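Local coordinates for predicted phosphatase, HAD family (PDB 3MC1), which is a predicted phosphatase of the haloacid dehalogenase superfamily and probably hydrolyses phosphate esters through a metal-assisted active site, at residues Y6-L11 against L155-D160; K24-S29 against T53-Y58; N44-P49 against E57-D62; S96-Y101 against K212-L217. One frame throughout, in Å; residues are numbered along the deposited sequence.

Contact 1 (Y6-L11 against L155-D160). With NA (sodium ion), chain C.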
# COMPACT_ATOMS: atom_id res chain seq x y z
N TYR A 6 5.02 -16.51 -5.53
CA TYR A 6 4.68 -15.10 -5.61
C TYR A 6 4.59 -14.37 -4.28
O TYR A 6 4.12 -14.91 -3.29
CB TYR A 6 3.36 -14.94 -6.35
CG TYR A 6 3.43 -15.26 -7.82
CD1 TYR A 6 3.66 -14.26 -8.77
CD2 TYR A 6 3.24 -16.57 -8.28
CE1 TYR A 6 3.68 -14.55 -10.14
CE2 TYR A 6 3.27 -16.87 -9.64
CZ TYR A 6 3.48 -15.86 -10.56
OH TYR A 6 3.48 -16.16 -11.91
N VAL A 7 5.07 -13.13 -4.29
CA VAL A 7 5.05 -12.29 -3.12
C VAL A 7 4.44 -10.94 -3.53
O VAL A 7 5.03 -10.20 -4.33
CB VAL A 7 6.48 -12.04 -2.58
CG1 VAL A 7 6.41 -11.21 -1.31
CG2 VAL A 7 7.21 -13.39 -2.31
N LEU A 8 3.25 -10.64 -3.01
CA LEU A 8 2.58 -9.37 -3.29
C LEU A 8 2.88 -8.38 -2.15
O LEU A 8 2.91 -8.75 -0.98
CB LEU A 8 1.06 -9.58 -3.40
CG LEU A 8 0.52 -10.07 -4.76
CD1 LEU A 8 1.10 -11.44 -5.10
CD2 LEU A 8 -1.02 -10.12 -4.71
N PHE A 9 3.13 -7.13 -2.52
CA PHE A 9 3.47 -6.08 -1.56
C PHE A 9 2.55 -4.88 -1.74
O PHE A 9 2.18 -4.54 -2.88
CB PHE A 9 4.88 -5.53 -1.81
CG PHE A 9 6.01 -6.50 -1.55
CD1 PHE A 9 6.67 -6.51 -0.32
CD2 PHE A 9 6.46 -7.35 -2.56
CE1 PHE A 9 7.79 -7.35 -0.12
CE2 PHE A 9 7.56 -8.18 -2.36
CZ PHE A 9 8.23 -8.18 -1.14
N ASP A 10 2.19 -4.22 -0.65
CA ASP A 10 1.43 -2.99 -0.77
C ASP A 10 2.56 -1.99 -1.02
O ASP A 10 3.74 -2.35 -0.92
CB ASP A 10 0.68 -2.64 0.51
CG ASP A 10 -0.14 -1.37 0.36
OD1 ASP A 10 -0.71 -1.15 -0.74
OD2 ASP A 10 -0.22 -0.59 1.33
N LEU A 11 2.23 -0.74 -1.35
CA LEU A 11 3.26 0.26 -1.62
C LEU A 11 3.56 1.18 -0.44
O LEU A 11 4.62 1.07 0.18
CB LEU A 11 2.85 1.09 -2.85
CG LEU A 11 3.77 2.22 -3.34
CD1 LEU A 11 5.24 1.78 -3.41
CD2 LEU A 11 3.31 2.65 -4.73
N LEU A 155 -2.17 -12.30 -13.48
CA LEU A 155 -0.95 -13.09 -13.55
C LEU A 155 -1.21 -14.58 -13.37
O LEU A 155 -0.28 -15.39 -13.36
CB LEU A 155 0.04 -12.61 -12.48
CG LEU A 155 0.59 -11.19 -12.67
CD1 LEU A 155 1.00 -10.58 -11.33
CD2 LEU A 155 1.76 -11.26 -13.61
N ASN A 156 -2.48 -14.94 -13.23
CA ASN A 156 -2.88 -16.33 -13.02
C ASN A 156 -2.16 -16.93 -11.82
O ASN A 156 -1.54 -18.00 -11.91
CB ASN A 156 -2.60 -17.15 -14.28
CG ASN A 156 -3.24 -18.52 -14.22
OD1 ASN A 156 -4.45 -18.63 -14.01
ND2 ASN A 156 -2.44 -19.56 -14.40
N ILE A 157 -2.25 -16.24 -10.69
CA ILE A 157 -1.63 -16.65 -9.45
C ILE A 157 -2.67 -17.40 -8.60
O ILE A 157 -3.81 -16.94 -8.46
CB ILE A 157 -1.13 -15.42 -8.65
CG1 ILE A 157 -0.15 -14.62 -9.50
CG2 ILE A 157 -0.48 -15.86 -7.34
CD1 ILE A 157 0.27 -13.29 -8.88
N LYS A 158 -2.28 -18.54 -8.06
CA LYS A 158 -3.18 -19.33 -7.22
C LYS A 158 -2.96 -18.98 -5.76
O LYS A 158 -1.85 -18.60 -5.36
CB LYS A 158 -2.93 -20.83 -7.43
CG LYS A 158 -3.18 -21.34 -8.84
CD LYS A 158 -4.62 -21.11 -9.28
CE LYS A 158 -4.88 -21.78 -10.62
NZ LYS A 158 -3.92 -21.32 -11.67
N SER A 159 -4.01 -19.12 -4.96
CA SER A 159 -3.96 -18.82 -3.53
C SER A 159 -2.89 -19.58 -2.76
O SER A 159 -2.39 -19.11 -1.73
CB SER A 159 -5.32 -19.08 -2.90
OG SER A 159 -6.29 -18.19 -3.44
N ASP A 160 -2.52 -20.76 -3.24
CA ASP A 160 -1.52 -21.57 -2.56
C ASP A 160 -0.12 -21.32 -3.10
O ASP A 160 0.82 -22.06 -2.79
CB ASP A 160 -1.88 -23.06 -2.68
CG ASP A 160 -1.76 -23.57 -4.11
OD1 ASP A 160 -1.88 -22.76 -5.05
OD2 ASP A 160 -1.56 -24.79 -4.28
NA NA C . 0.13 0.38 3.18
O HOH W 1 0.08 2.23 4.66
O HOH W 2 -1.95 -0.33 3.42
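Ile157 packs over one face of the Tyr6 ring. Followed outward from CB, its two branches divide the ring between them. CG2 rests near the root of the ring, 3.9 Å from Tyr6 CD2 and nearly as close to CG. CG1 stands over the middle, 3.7 Å from the ring centroid and only 5° off the ring normal, a CH-pi contact. The tip, CD1, then leaves the centre for one side of the ring, where it comes to 3.5 Å from Tyr6 CD1, and beyond this it meets Leu8 CD1 at 4.3 Å. With CG1 anti to the carbonyl carbon (chi1 -57°) and the chain extended at chi2, CD1 is carried past the tyrosine to the leucine. The strand 6-9 is a central strand of the parallel Rossmann-like sheet of HAD enzymes, and residues 155-160 lead from helix 144-155 into its neighbour, strand 162-166. A Schellman motif closes helix 144-155, with Asn156, at positive phi, in the C-prime position; the chain turns there and Ile157 follows directly. Ala162 and Met152 also touch Ile157, while His104 meets the Tyr6 ring. At the far end of the segment, past the strand, Asp10 OD2 binds the sodium ion at 2.1 Å, together with two waters, Asp12 O and Asp167 OD1. Asp10 OD1 instead accepts a hydrogen bond from Thr109 OG1.

Contact 2 (K24-S29 against T53-Y58)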
# COMPACT_ATOMS: atom_id res chain seq x y z
N LYS A 24 0.57 15.80 3.32
CA LYS A 24 0.57 17.15 2.79
C LYS A 24 -0.51 17.32 1.72
O LYS A 24 -1.13 18.38 1.62
CB LYS A 24 1.95 17.52 2.24
CG LYS A 24 2.91 17.99 3.33
CD LYS A 24 4.29 18.35 2.79
CE LYS A 24 5.19 18.81 3.94
NZ LYS A 24 6.54 19.24 3.48
N SER A 25 -0.75 16.28 0.93
CA SER A 25 -1.77 16.33 -0.11
C SER A 25 -3.16 16.36 0.54
O SER A 25 -4.07 17.04 0.06
CB SER A 25 -1.66 15.12 -1.05
OG SER A 25 -0.41 15.10 -1.71
N VAL A 26 -3.32 15.62 1.63
CA VAL A 26 -4.59 15.60 2.34
C VAL A 26 -4.82 16.97 2.99
O VAL A 26 -5.92 17.52 2.92
CB VAL A 26 -4.59 14.51 3.43
CG1 VAL A 26 -5.92 14.53 4.20
CG2 VAL A 26 -4.36 13.15 2.79
N LYS A 27 -3.78 17.52 3.62
CA LYS A 27 -3.90 18.83 4.27
C LYS A 27 -4.26 19.88 3.23
O LYS A 27 -5.08 20.76 3.48
CB LYS A 27 -2.60 19.22 4.97
CG LYS A 27 -2.65 20.61 5.60
CD LYS A 27 -1.27 21.10 5.98
CE LYS A 27 -0.98 20.91 7.46
NZ LYS A 27 -1.73 21.88 8.31
N TYR A 28 -3.63 19.79 2.06
CA TYR A 28 -3.90 20.73 0.97
C TYR A 28 -5.36 20.64 0.56
O TYR A 28 -6.01 21.65 0.30
CB TYR A 28 -3.03 20.43 -0.25
CG TYR A 28 -3.48 21.18 -1.48
CD1 TYR A 28 -3.17 22.53 -1.64
CD2 TYR A 28 -4.27 20.57 -2.45
CE1 TYR A 28 -3.63 23.26 -2.74
CE2 TYR A 28 -4.74 21.28 -3.56
CZ TYR A 28 -4.42 22.63 -3.69
OH TYR A 28 -4.89 23.35 -4.76
N SER A 29 -5.86 19.41 0.49
CA SER A 29 -7.25 19.16 0.11
C SER A 29 -8.24 19.63 1.17
O SER A 29 -9.23 20.30 0.86
CB SER A 29 -7.46 17.67 -0.14
OG SER A 29 -8.82 17.40 -0.44
N THR A 53 -12.59 6.16 1.02
CA THR A 53 -13.02 5.58 2.28
C THR A 53 -12.60 6.47 3.45
O THR A 53 -13.36 6.69 4.40
CB THR A 53 -12.43 4.15 2.47
OG1 THR A 53 -11.05 4.25 2.87
CG2 THR A 53 -12.48 3.38 1.17
N SER A 54 -11.38 7.01 3.37
CA SER A 54 -10.86 7.87 4.43
C SER A 54 -11.54 9.24 4.55
O SER A 54 -11.87 9.66 5.65
CB SER A 54 -9.34 8.06 4.26
OG SER A 54 -8.64 6.83 4.43
N PHE A 55 -11.75 9.92 3.43
CA PHE A 55 -12.40 11.23 3.48
C PHE A 55 -13.84 11.09 4.00
O PHE A 55 -14.33 11.92 4.76
CB PHE A 55 -12.40 11.89 2.10
CG PHE A 55 -11.12 12.61 1.76
CD1 PHE A 55 -10.65 13.64 2.58
CD2 PHE A 55 -10.39 12.27 0.62
CE1 PHE A 55 -9.46 14.31 2.27
CE2 PHE A 55 -9.20 12.94 0.31
CZ PHE A 55 -8.74 13.96 1.13
N MSE A 56 -14.51 10.02 3.58
CA MSE A 56 -15.88 9.77 4.01
C MSE A 56 -15.95 9.41 5.49
O MSE A 56 -16.81 9.91 6.22
CB MSE A 56 -16.50 8.65 3.17
CG MSE A 56 -16.73 9.03 1.73
SE MSE A 56 -17.57 7.61 0.73
CE MSE A 56 -19.39 7.85 1.35
N GLU A 57 -15.03 8.55 5.93
CA GLU A 57 -15.00 8.11 7.32
C GLU A 57 -14.54 9.17 8.32
O GLU A 57 -15.16 9.36 9.36
CB GLU A 57 -14.10 6.88 7.46
CG GLU A 57 -14.21 6.18 8.81
CD GLU A 57 -13.12 5.13 9.01
OE1 GLU A 57 -12.80 4.41 8.04
OE2 GLU A 57 -12.61 5.02 10.15
N TYR A 58 -13.44 9.85 8.00
CA TYR A 58 -12.88 10.86 8.89
C TYR A 58 -13.46 12.27 8.77
O TYR A 58 -13.25 13.11 9.65
CB TYR A 58 -11.36 10.93 8.69
CG TYR A 58 -10.67 9.60 8.91
CD1 TYR A 58 -10.67 9.00 10.17
CD2 TYR A 58 -10.06 8.93 7.86
CE1 TYR A 58 -10.08 7.76 10.37
CE2 TYR A 58 -9.47 7.68 8.05
CZ TYR A 58 -9.49 7.10 9.31
OH TYR A 58 -8.93 5.86 9.51
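The Phe55 ring reaches helix 19-31 with its far end, and both of its partners there, Val26 and Ser29, approach obliquely, neither squarely over a face nor squarely at an edge. Phe46 also meets this ring, edge-to-face. Across the two helices CE1 and CZ of Phe55 do the touching. CE1 lies 4.0 Å from Val26 CG1, and CZ lies 3.8 Å from Ser29 OG, with Ser29 CB slightly farther at 4.1 Å. The phenylalanine is held out toward the other helix with CG anti to the carbonyl carbon (chi1 -83°), whereas Val26 turns CG1 anti to its backbone N (chi1 178°), which brings that methyl to the ring. The two side chains point in opposite senses; of the valine, CG1 makes the contact.

Val26 and Ser29 are one helical turn apart, three residues along the same helix, and together form the surface on which the end of the ring rests. The serine hydroxyl touches the aromatic carbons but makes no hydrogen bond to them; its polar partner is Ala69 O in helix 63-81. The closest pair of CA atoms, Val26 and Phe55, is 9.0 Å apart, and the whole contact is modest and buried. It lies in the helical cap of this HAD-family protein, away from the parallel sheet: helix 63-81 packs on helix 19-31 through Tyr73, which touches both Val26 and Ser25, while helix 51-59 supplies Phe55.

Contact 3 (N44-P49 against E57-D62)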
# COMPACT_ATOMS: atom_id res chain seq x y z
N ASN A 44 -1.84 10.57 9.33
CA ASN A 44 -1.14 9.33 8.98
C ASN A 44 -2.10 8.20 8.62
O ASN A 44 -1.78 7.37 7.78
CB ASN A 44 -0.24 8.87 10.13
CG ASN A 44 1.05 9.67 10.21
OD1 ASN A 44 1.25 10.62 9.46
ND2 ASN A 44 1.93 9.28 11.13
N LYS A 45 -3.27 8.19 9.26
CA LYS A 45 -4.26 7.15 9.02
C LYS A 45 -4.74 7.12 7.57
O LYS A 45 -5.37 6.15 7.14
CB LYS A 45 -5.47 7.32 9.95
CG LYS A 45 -6.35 8.51 9.61
CD LYS A 45 -5.88 9.77 10.31
CE LYS A 45 -6.50 9.87 11.70
NZ LYS A 45 -7.98 10.02 11.63
N PHE A 46 -4.46 8.20 6.84
CA PHE A 46 -4.84 8.30 5.43
C PHE A 46 -3.85 7.51 4.56
O PHE A 46 -4.07 7.33 3.36
CB PHE A 46 -4.84 9.77 4.98
CG PHE A 46 -6.18 10.46 5.09
CD1 PHE A 46 -7.03 10.53 3.99
CD2 PHE A 46 -6.57 11.07 6.27
CE1 PHE A 46 -8.26 11.20 4.07
CE2 PHE A 46 -7.79 11.75 6.36
CZ PHE A 46 -8.63 11.81 5.26
N VAL A 47 -2.76 7.06 5.17
CA VAL A 47 -1.75 6.33 4.41
C VAL A 47 -2.04 4.84 4.36
O VAL A 47 -1.92 4.14 5.37
CB VAL A 47 -0.33 6.54 5.00
CG1 VAL A 47 0.69 5.73 4.20
CG2 VAL A 47 0.02 8.02 4.97
N GLY A 48 -2.43 4.37 3.18
CA GLY A 48 -2.75 2.96 3.00
C GLY A 48 -4.11 2.69 2.37
O GLY A 48 -4.18 2.16 1.26
N PRO A 49 -5.21 3.03 3.05
CA PRO A 49 -6.56 2.80 2.51
C PRO A 49 -6.95 3.71 1.36
O PRO A 49 -6.30 4.73 1.11
CB PRO A 49 -7.45 3.00 3.73
CG PRO A 49 -6.74 4.07 4.48
CD PRO A 49 -5.28 3.62 4.40
N GLU A 57 -15.03 8.55 5.93
CA GLU A 57 -15.00 8.11 7.32
C GLU A 57 -14.54 9.17 8.32
O GLU A 57 -15.16 9.36 9.36
CB GLU A 57 -14.10 6.88 7.46
CG GLU A 57 -14.21 6.18 8.81
CD GLU A 57 -13.12 5.13 9.01
OE1 GLU A 57 -12.80 4.41 8.04
OE2 GLU A 57 -12.61 5.02 10.15
N TYR A 58 -13.44 9.85 8.00
CA TYR A 58 -12.88 10.86 8.89
C TYR A 58 -13.46 12.27 8.77
O TYR A 58 -13.25 13.11 9.65
CB TYR A 58 -11.36 10.93 8.69
CG TYR A 58 -10.67 9.60 8.91
CD1 TYR A 58 -10.67 9.00 10.17
CD2 TYR A 58 -10.06 8.93 7.86
CE1 TYR A 58 -10.08 7.76 10.37
CE2 TYR A 58 -9.47 7.68 8.05
CZ TYR A 58 -9.49 7.10 9.31
OH TYR A 58 -8.93 5.86 9.51
N TYR A 59 -14.19 12.53 7.69
CA TYR A 59 -14.77 13.85 7.49
C TYR A 59 -16.22 13.80 7.05
O TYR A 59 -16.79 14.79 6.61
CB TYR A 59 -13.92 14.65 6.50
CG TYR A 59 -12.57 14.99 7.09
CD1 TYR A 59 -12.43 16.06 7.97
CD2 TYR A 59 -11.46 14.16 6.89
CE1 TYR A 59 -11.24 16.30 8.64
CE2 TYR A 59 -10.25 14.39 7.56
CZ TYR A 59 -10.15 15.46 8.43
OH TYR A 59 -8.99 15.69 9.14
N ASN A 60 -16.82 12.62 7.18
CA ASN A 60 -18.21 12.38 6.84
C ASN A 60 -18.65 12.89 5.47
O ASN A 60 -19.83 13.18 5.28
CB ASN A 60 -19.13 12.97 7.91
CG ASN A 60 -18.87 12.37 9.29
OD1 ASN A 60 -18.84 11.15 9.45
ND2 ASN A 60 -18.70 13.23 10.29
N PHE A 61 -17.72 13.02 4.53
CA PHE A 61 -18.07 13.48 3.20
C PHE A 61 -18.92 12.42 2.52
O PHE A 61 -18.83 11.24 2.86
CB PHE A 61 -16.83 13.71 2.33
CG PHE A 61 -16.02 14.92 2.70
CD1 PHE A 61 -16.62 16.03 3.29
CD2 PHE A 61 -14.66 14.97 2.38
CE1 PHE A 61 -15.87 17.18 3.57
CE2 PHE A 61 -13.91 16.11 2.65
CZ PHE A 61 -14.51 17.22 3.24
N ASP A 62 -19.75 12.83 1.57
CA ASP A 62 -20.53 11.85 0.84
C ASP A 62 -19.69 11.45 -0.36
O ASP A 62 -18.59 11.98 -0.56
CB ASP A 62 -21.90 12.42 0.39
CG ASP A 62 -21.78 13.64 -0.51
OD1 ASP A 62 -20.80 13.75 -1.28
OD2 ASP A 62 -22.70 14.48 -0.47
O HOH W 3 -7.17 4.25 8.67
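Lys45 folds over one face of the Tyr58 ring, a contact inside the helical cap of this HAD-family protein, where the loop leading into helix 51-59 turns back on the C-terminal part of that helix. The lysine chain and the tyrosine pass each other in opposite directions, and the ring takes two atoms on the same face. CG sits toward the rim, 3.5 Å from Tyr58 CZ, in a CH-pi contact. NZ lies 3.7 Å from the ring centroid and 32° off its normal, a cation-pi contact, with its nearest atom Tyr58 CD1 at 3.2 Å. The chain has to curl to do this: CG is placed between the backbone N and the carbonyl carbon (chi1 71°), and chi2, chi3 and chi4 are all bent, so that the ammonium comes back over the ring. On the opposite face, offset toward the rim, lies the carboxylate carbon of Glu57.

Phe46, the next residue, comes to the CD2 flank of the Tyr58 ring, on the same side of its plane as the lysine. Its ring is inclined at 45° to that of Tyr58, neither stacked nor edge-to-face, with Phe46 CE2 3.9 Å from Tyr58 CD2. The same CE2 also meets Tyr59 CE2 at 3.8 Å, edge against edge, so one ring atom touches both tyrosines. Val26 of helix 19-31 and Leu51 touch Phe46 as well. A water in the plane of the Tyr58 ring joins the segments, donating to Lys45 O at 3.0 Å and lying 2.5 Å from Tyr58 OH.

Contact 4 (S96-Y101 against K212-L217)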
# COMPACT_ATOMS: atom_id res chain seq x y z
N SER A 96 16.00 -7.44 -4.14
CA SER A 96 17.05 -8.09 -4.91
C SER A 96 17.21 -9.53 -4.44
O SER A 96 17.18 -10.46 -5.24
CB SER A 96 18.38 -7.34 -4.74
OG SER A 96 19.38 -7.88 -5.59
N SER A 97 17.37 -9.71 -3.13
CA SER A 97 17.54 -11.05 -2.54
C SER A 97 16.40 -11.99 -2.94
O SER A 97 16.64 -13.14 -3.32
CB SER A 97 17.62 -10.94 -1.02
OG SER A 97 17.79 -12.23 -0.42
N LEU A 98 15.16 -11.51 -2.87
CA LEU A 98 14.02 -12.35 -3.21
C LEU A 98 14.01 -12.79 -4.67
O LEU A 98 13.72 -13.95 -4.96
CB LEU A 98 12.70 -11.63 -2.87
CG LEU A 98 12.46 -11.26 -1.41
CD1 LEU A 98 11.07 -10.62 -1.28
CD2 LEU A 98 12.57 -12.50 -0.52
N LYS A 99 14.31 -11.89 -5.60
CA LYS A 99 14.32 -12.28 -7.00
C LYS A 99 15.45 -13.26 -7.27
O LYS A 99 15.37 -14.10 -8.17
CB LYS A 99 14.48 -11.06 -7.93
CG LYS A 99 13.20 -10.26 -8.12
CD LYS A 99 13.24 -9.45 -9.42
CE LYS A 99 13.11 -10.36 -10.64
NZ LYS A 99 13.14 -9.60 -11.94
N ASP A 100 16.52 -13.17 -6.48
CA ASP A 100 17.63 -14.09 -6.66
C ASP A 100 17.13 -15.48 -6.30
O ASP A 100 17.39 -16.45 -7.02
CB ASP A 100 18.80 -13.71 -5.76
CG ASP A 100 20.14 -14.15 -6.33
OD1 ASP A 100 20.26 -15.32 -6.74
OD2 ASP A 100 21.07 -13.31 -6.37
N TYR A 101 16.39 -15.57 -5.20
CA TYR A 101 15.82 -16.83 -4.74
C TYR A 101 14.87 -17.40 -5.79
O TYR A 101 14.60 -18.60 -5.80
CB TYR A 101 15.06 -16.64 -3.43
CG TYR A 101 15.88 -16.92 -2.18
CD1 TYR A 101 16.68 -15.93 -1.61
CD2 TYR A 101 15.86 -18.19 -1.59
CE1 TYR A 101 17.45 -16.20 -0.48
CE2 TYR A 101 16.63 -18.46 -0.47
CZ TYR A 101 17.43 -17.47 0.08
OH TYR A 101 18.21 -17.76 1.18
N LYS A 212 13.42 -12.80 6.54
CA LYS A 212 13.49 -14.11 7.19
C LYS A 212 12.16 -14.85 7.13
O LYS A 212 12.12 -16.04 6.79
CB LYS A 212 13.90 -13.96 8.65
CG LYS A 212 15.24 -13.29 8.88
CD LYS A 212 15.55 -13.22 10.37
CE LYS A 212 16.90 -12.56 10.65
NZ LYS A 212 18.02 -13.33 10.05
N LYS A 213 11.09 -14.14 7.46
CA LYS A 213 9.75 -14.71 7.48
C LYS A 213 9.27 -15.19 6.11
O LYS A 213 8.61 -16.22 6.00
CB LYS A 213 8.75 -13.69 8.03
CG LYS A 213 7.42 -14.29 8.44
CD LYS A 213 7.62 -15.21 9.65
CE LYS A 213 6.30 -15.53 10.34
NZ LYS A 213 6.53 -16.34 11.57
N ILE A 214 9.58 -14.42 5.07
CA ILE A 214 9.16 -14.81 3.73
C ILE A 214 9.76 -16.16 3.38
O ILE A 214 9.10 -17.03 2.82
CB ILE A 214 9.61 -13.77 2.67
CG1 ILE A 214 8.83 -12.47 2.86
CG2 ILE A 214 9.38 -14.32 1.26
CD1 ILE A 214 9.24 -11.37 1.89
N LEU A 215 11.03 -16.33 3.73
CA LEU A 215 11.72 -17.58 3.45
C LEU A 215 11.18 -18.75 4.26
O LEU A 215 10.70 -19.73 3.69
CB LEU A 215 13.22 -17.41 3.72
CG LEU A 215 13.97 -16.43 2.81
CD1 LEU A 215 15.42 -16.31 3.27
CD2 LEU A 215 13.92 -16.91 1.36
N GLU A 216 11.22 -18.67 5.59
CA GLU A 216 10.74 -19.79 6.37
C GLU A 216 9.27 -20.10 6.16
O GLU A 216 8.72 -21.01 6.78
CB GLU A 216 11.04 -19.61 7.86
CG GLU A 216 10.68 -18.29 8.48
CD GLU A 216 11.02 -18.26 9.96
OE1 GLU A 216 10.38 -19.02 10.73
OE2 GLU A 216 11.92 -17.49 10.36
N LEU A 217 8.63 -19.36 5.26
CA LEU A 217 7.23 -19.61 4.94
C LEU A 217 7.12 -20.61 3.80
O LEU A 217 6.16 -21.40 3.79
CB LEU A 217 6.51 -18.31 4.56
CG LEU A 217 5.55 -17.80 5.64
CD1 LEU A 217 4.65 -16.71 5.07
CD2 LEU A 217 4.71 -18.97 6.14
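Helices 91-101 and 207-215 face each other through their last turns, with the CA atoms of Leu98 and Leu215 nearest at 8.8 Å. The side chains meet in two pairs. Leu215 points a methyl straight at the Tyr101 ring: CD2 stands 3.7 Å from the ring centroid and 12° off its normal, a CH-pi contact, with CE2 of the tyrosine nearest at 3.6 Å. The other methyl, CD1, lies beyond the ring centre, over the hydroxyl end, 3.8 Å from Tyr101 OH. The two methyls span the ring from its middle to its oxygen. Leucine and tyrosine cross at about a right angle. At the edge of the same ring, in its plane, sits Ser97 O from one turn back in the helix.

The inner pair is Leu98 and Ile214, again crossed at about a right angle. Leu98 CD1 meets the tip of the isoleucine, Ile214 CD1, at 3.7 Å, and Leu98 CD2 approaches Ile214 CG2 at 4.1 Å. With Ile214 CG1 anti to the carbonyl carbon and its chain extended (chi2 178°), CD1 reaches across to the leucine. Both are buried, whereas Tyr101 lies at the outside. This is helix packing on one side of the HAD parallel sheet: Phe103 touches both Leu98 and Ile214, Leu98 also rests on Leu105 of strand 104-109, and Ile214 on Ile183 of strand 182-185.

How the contacts relate
From the N terminus, strand 6-9 opens contact 1, which closes only at residues 155-160, so most of the chain lies within its loop. Contacts 2 and 3 are nested inside it: helix 19-31 closes on helix 51-59, and the intervening segment 44-49 closes on residues 57-62, both ending on the same helix and sharing Glu57 and Tyr58. Their centres are about 5 Å apart. Contact 4 starts within the loop of contact 1 and ends beyond it, so the two cross; they touch, Phe9 CZ lying 3.8 Å from Leu98 CD1. Contact 1 ties strand 6-9 to the turn after helix 144-155, contact 4 joins two helices flanking the sheet, contacts 2 and 3 knit the helical cap.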